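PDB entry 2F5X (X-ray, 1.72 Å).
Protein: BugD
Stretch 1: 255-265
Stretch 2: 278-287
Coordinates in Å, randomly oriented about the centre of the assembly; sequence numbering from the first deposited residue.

Stretch 1 (255-265) LVKSLQAGLAD
Stretch 2 (278-287) EVLTNEANPE

One face of a helix packs against an irregular connecting segment of the same chain in a small, mostly apolar contact that is fastened by a single side-chain-to-backbone hydrogen bond and buries 420 Å² in all. Stretch 1 is helical from Leu 255 to Leu 263, continuing a helix that begins earlier in the chain, with phi/psi close to -63/-42 and i to i+4 bonds such as Leu 259 N to Leu 255 O (2.9 Å) and Leu 263 N to Leu 259 O (2.9 Å). By Asp 265 the backbone has opened to -77/132, and the Asp 265 side chain (chi1 t) caps the start of the next helix.

Stretch 2 starts as strand at Glu 278 and Val 279, near -87/129, then folds through Leu 280 (-93/58), Thr 281 (-56/-39), Asn 282 (-96/10) and Glu 283 (-120/19). The turn is held by Glu 283 N to Leu 280 O (2.9 Å). Ala 284 (-87/65) and the extended Asn 285 (-144/155) lead into a further helix that starts at Pro 286 and continues past the stretch; Asn 285 (chi1 p) is its N-cap.

The two stretches run in opposite senses: CA of Leu 263 lies 5.4 Å from CA of Thr 281, CA of Gln 260 lies 5.7 Å from CA of Ala 284, and CA of Val 256 lies 6.2 Å from CA of Asn 285. Steps of three and four residues along the helix bring successive side chains to the same face, so Val 256, Leu 259 and Leu 263 all direct their CA-to-CB bonds toward stretch 2.

Ala 284 is the hub. Its CA-to-CB bond points toward the helix, and the methyl meets two leucines: CB of Ala 284 is 3.6 Å from CD1 of Leu 263 (chi1 m, chi2 t) and 3.7 Å from CD2 of Leu 259 (chi1 t, chi2 p). Its carbonyl receives the polar link. The CA-to-CB bond of Gln 260 (m, t, chi3 12°) points sideways to stretch 2, but its amide end comes nearer, and NE2 of Gln 260 donates to O of Ala 284 at 2.8 Å with a nearly straight N-H...O angle of 169°. The aliphatic part of the same side chain packs as well, CG of Gln 260 lying 3.7 Å from CB of Ala 284.

Toward the N-terminal end of stretch 1, Val 256 (chi1 t) sets CG2 3.8 Å from CD of Pro 286 (ring C-gamma exo), while CG1 of Val 256 lies 3.6 Å from O of Ala 284, the same oxygen that accepts the glutamine bond. At the other end, Leu 263 meets Val 279 (chi1 t), with CB of Leu 263 3.8 Å from CG1 of Val 279, and places its CD1 3.6 Å from O of Leu 280. Thr 281 (chi1 m) borders this end, its CG2 4.0 Å from CA of Ala 264, while its OG1 is hydrogen-bonded elsewhere in the structure. Lys 257 and Ala 261 point away and take no part.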

# COMPACT_ATOMS: atom_id res chain seq x y z
N LEU A 255 -2.17 -22.07 -5.07
CA LEU A 255 -2.26 -20.62 -4.93
C LEU A 255 -1.19 -19.90 -5.75
O LEU A 255 -1.48 -18.88 -6.36
CB LEU A 255 -2.22 -20.20 -3.45
CG LEU A 255 -3.51 -20.47 -2.65
CD1 LEU A 255 -3.25 -20.43 -1.14
CD2 LEU A 255 -4.64 -19.49 -3.03
N VAL A 256 0.03 -20.43 -5.77
CA VAL A 256 1.11 -19.84 -6.59
C VAL A 256 0.73 -19.86 -8.08
O VAL A 256 0.85 -18.84 -8.77
CB VAL A 256 2.47 -20.54 -6.35
CG1 VAL A 256 3.51 -20.06 -7.33
CG2 VAL A 256 2.96 -20.26 -4.93
N LYS A 257 0.25 -21.00 -8.55
CA LYS A 257 -0.13 -21.13 -9.96
C LYS A 257 -1.25 -20.17 -10.33
O LYS A 257 -1.23 -19.57 -11.41
CB LYS A 257 -0.56 -22.57 -10.26
CG LYS A 257 0.61 -23.50 -10.40
CD LYS A 257 0.16 -24.95 -10.33
CE LYS A 257 -0.38 -25.40 -11.66
NZ LYS A 257 -0.63 -26.87 -11.63
N SER A 258 -2.21 -20.02 -9.42
CA SER A 258 -3.36 -19.15 -9.64
C SER A 258 -2.95 -17.68 -9.62
O SER A 258 -3.41 -16.90 -10.44
CB SER A 258 -4.45 -19.42 -8.60
OG SER A 258 -4.87 -20.77 -8.65
N LEU A 259 -2.08 -17.32 -8.68
CA LEU A 259 -1.54 -15.97 -8.63
C LEU A 259 -0.78 -15.63 -9.91
O LEU A 259 -0.99 -14.57 -10.50
CB LEU A 259 -0.64 -15.76 -7.39
CG LEU A 259 0.07 -14.40 -7.30
CD1 LEU A 259 -0.91 -13.22 -7.22
CD2 LEU A 259 1.05 -14.37 -6.14
N GLN A 260 0.07 -16.56 -10.37
CA GLN A 260 0.84 -16.31 -11.58
C GLN A 260 -0.08 -16.08 -12.78
O GLN A 260 0.15 -15.18 -13.60
CB GLN A 260 1.81 -17.46 -11.84
CG GLN A 260 3.00 -17.39 -10.90
CD GLN A 260 3.97 -18.53 -11.07
OE1 GLN A 260 3.90 -19.29 -12.05
NE2 GLN A 260 4.90 -18.65 -10.13
N ALA A 261 -1.13 -16.88 -12.87
CA ALA A 261 -2.08 -16.74 -13.96
C ALA A 261 -2.85 -15.43 -13.84
O ALA A 261 -3.09 -14.74 -14.83
CB ALA A 261 -3.04 -17.92 -13.99
N GLY A 262 -3.23 -15.08 -12.61
CA GLY A 262 -3.91 -13.82 -12.35
C GLY A 262 -3.09 -12.60 -12.76
O GLY A 262 -3.64 -11.63 -13.28
N LEU A 263 -1.78 -12.64 -12.52
CA LEU A 263 -0.92 -11.52 -12.88
C LEU A 263 -0.69 -11.46 -14.38
O LEU A 263 -0.53 -10.37 -14.92
CB LEU A 263 0.42 -11.57 -12.16
CG LEU A 263 0.45 -11.54 -10.63
CD1 LEU A 263 1.89 -11.37 -10.17
CD2 LEU A 263 -0.44 -10.42 -10.06
N ALA A 264 -0.69 -12.62 -15.03
CA ALA A 264 -0.43 -12.70 -16.47
C ALA A 264 -1.66 -12.36 -17.30
O ALA A 264 -1.59 -12.33 -18.53
CB ALA A 264 0.09 -14.11 -16.83
N ASP A 265 -2.78 -12.10 -16.64
CA ASP A 265 -4.05 -11.83 -17.31
C ASP A 265 -4.13 -10.40 -17.88
O ASP A 265 -3.83 -9.44 -17.17
CB ASP A 265 -5.19 -12.04 -16.30
CG ASP A 265 -6.53 -11.68 -16.85
OD1 ASP A 265 -7.12 -12.51 -17.58
OD2 ASP A 265 -7.07 -10.58 -16.61
N GLU A 278 2.84 -1.25 -11.36
CA GLU A 278 3.68 -2.20 -12.08
C GLU A 278 3.30 -3.60 -11.62
O GLU A 278 3.27 -3.87 -10.42
CB GLU A 278 5.16 -1.96 -11.75
CG GLU A 278 6.07 -3.05 -12.32
CD GLU A 278 7.52 -2.94 -11.86
OE1 GLU A 278 8.39 -3.48 -12.58
OE2 GLU A 278 7.79 -2.36 -10.78
N VAL A 279 3.01 -4.50 -12.57
CA VAL A 279 2.66 -5.87 -12.22
C VAL A 279 3.95 -6.68 -12.12
O VAL A 279 4.79 -6.63 -13.03
CB VAL A 279 1.69 -6.51 -13.26
CG1 VAL A 279 1.33 -7.94 -12.85
CG2 VAL A 279 0.42 -5.67 -13.39
N LEU A 280 4.12 -7.39 -11.01
CA LEU A 280 5.35 -8.13 -10.73
C LEU A 280 5.20 -9.58 -11.22
O LEU A 280 5.37 -10.54 -10.47
CB LEU A 280 5.70 -8.05 -9.23
CG LEU A 280 5.90 -6.60 -8.74
CD1 LEU A 280 6.18 -6.55 -7.24
CD2 LEU A 280 7.02 -5.91 -9.52
N THR A 281 4.93 -9.70 -12.52
CA THR A 281 4.46 -10.93 -13.14
C THR A 281 5.38 -12.13 -12.92
O THR A 281 4.91 -13.25 -12.69
CB THR A 281 4.29 -10.68 -14.64
OG1 THR A 281 3.70 -9.39 -14.84
CG2 THR A 281 3.26 -11.64 -15.22
N ASN A 282 6.68 -11.88 -12.97
CA ASN A 282 7.67 -12.94 -12.87
C ASN A 282 8.22 -13.13 -11.46
O ASN A 282 9.17 -13.88 -11.24
CB ASN A 282 8.82 -12.70 -13.86
CG ASN A 282 9.65 -13.95 -14.09
OD1 ASN A 282 9.11 -15.04 -14.28
ND2 ASN A 282 10.98 -13.81 -14.03
N GLU A 283 7.59 -12.46 -10.50
CA GLU A 283 8.01 -12.53 -9.10
C GLU A 283 6.90 -13.07 -8.20
O GLU A 283 6.96 -12.91 -6.97
CB GLU A 283 8.49 -11.16 -8.62
CG GLU A 283 9.76 -10.69 -9.32
CD GLU A 283 9.48 -10.02 -10.64
OE1 GLU A 283 8.44 -9.35 -10.75
OE2 GLU A 283 10.30 -10.17 -11.58
N ALA A 284 5.92 -13.73 -8.80
CA ALA A 284 4.82 -14.34 -8.06
C ALA A 284 5.20 -15.76 -7.61
O ALA A 284 4.62 -16.75 -8.06
CB ALA A 284 3.53 -14.34 -8.90
N ASN A 285 6.21 -15.84 -6.75
CA ASN A 285 6.63 -17.11 -6.18
C ASN A 285 7.06 -16.88 -4.73
O ASN A 285 7.39 -15.74 -4.37
CB ASN A 285 7.75 -17.76 -7.00
CG ASN A 285 8.98 -16.88 -7.13
OD1 ASN A 285 9.76 -16.74 -6.19
ND2 ASN A 285 9.17 -16.30 -8.32
N PRO A 286 6.99 -17.93 -3.90
CA PRO A 286 7.28 -17.78 -2.47
C PRO A 286 8.65 -17.20 -2.18
O PRO A 286 8.79 -16.35 -1.29
CB PRO A 286 7.17 -19.22 -1.95
CG PRO A 286 6.12 -19.80 -2.85
CD PRO A 286 6.55 -19.30 -4.22
N GLU A 287 9.66 -17.64 -2.92
CA GLU A 287 11.03 -17.19 -2.68
C GLU A 287 11.22 -15.69 -2.89
O GLU A 287 11.93 -15.02 -2.13
CB GLU A 287 12.01 -17.99 -3.54
CG GLU A 287 12.05 -19.47 -3.18
CD GLU A 287 11.04 -20.35 -3.93
OE1 GLU A 287 10.18 -19.84 -4.70
OE2 GLU A 287 11.12 -21.58 -3.75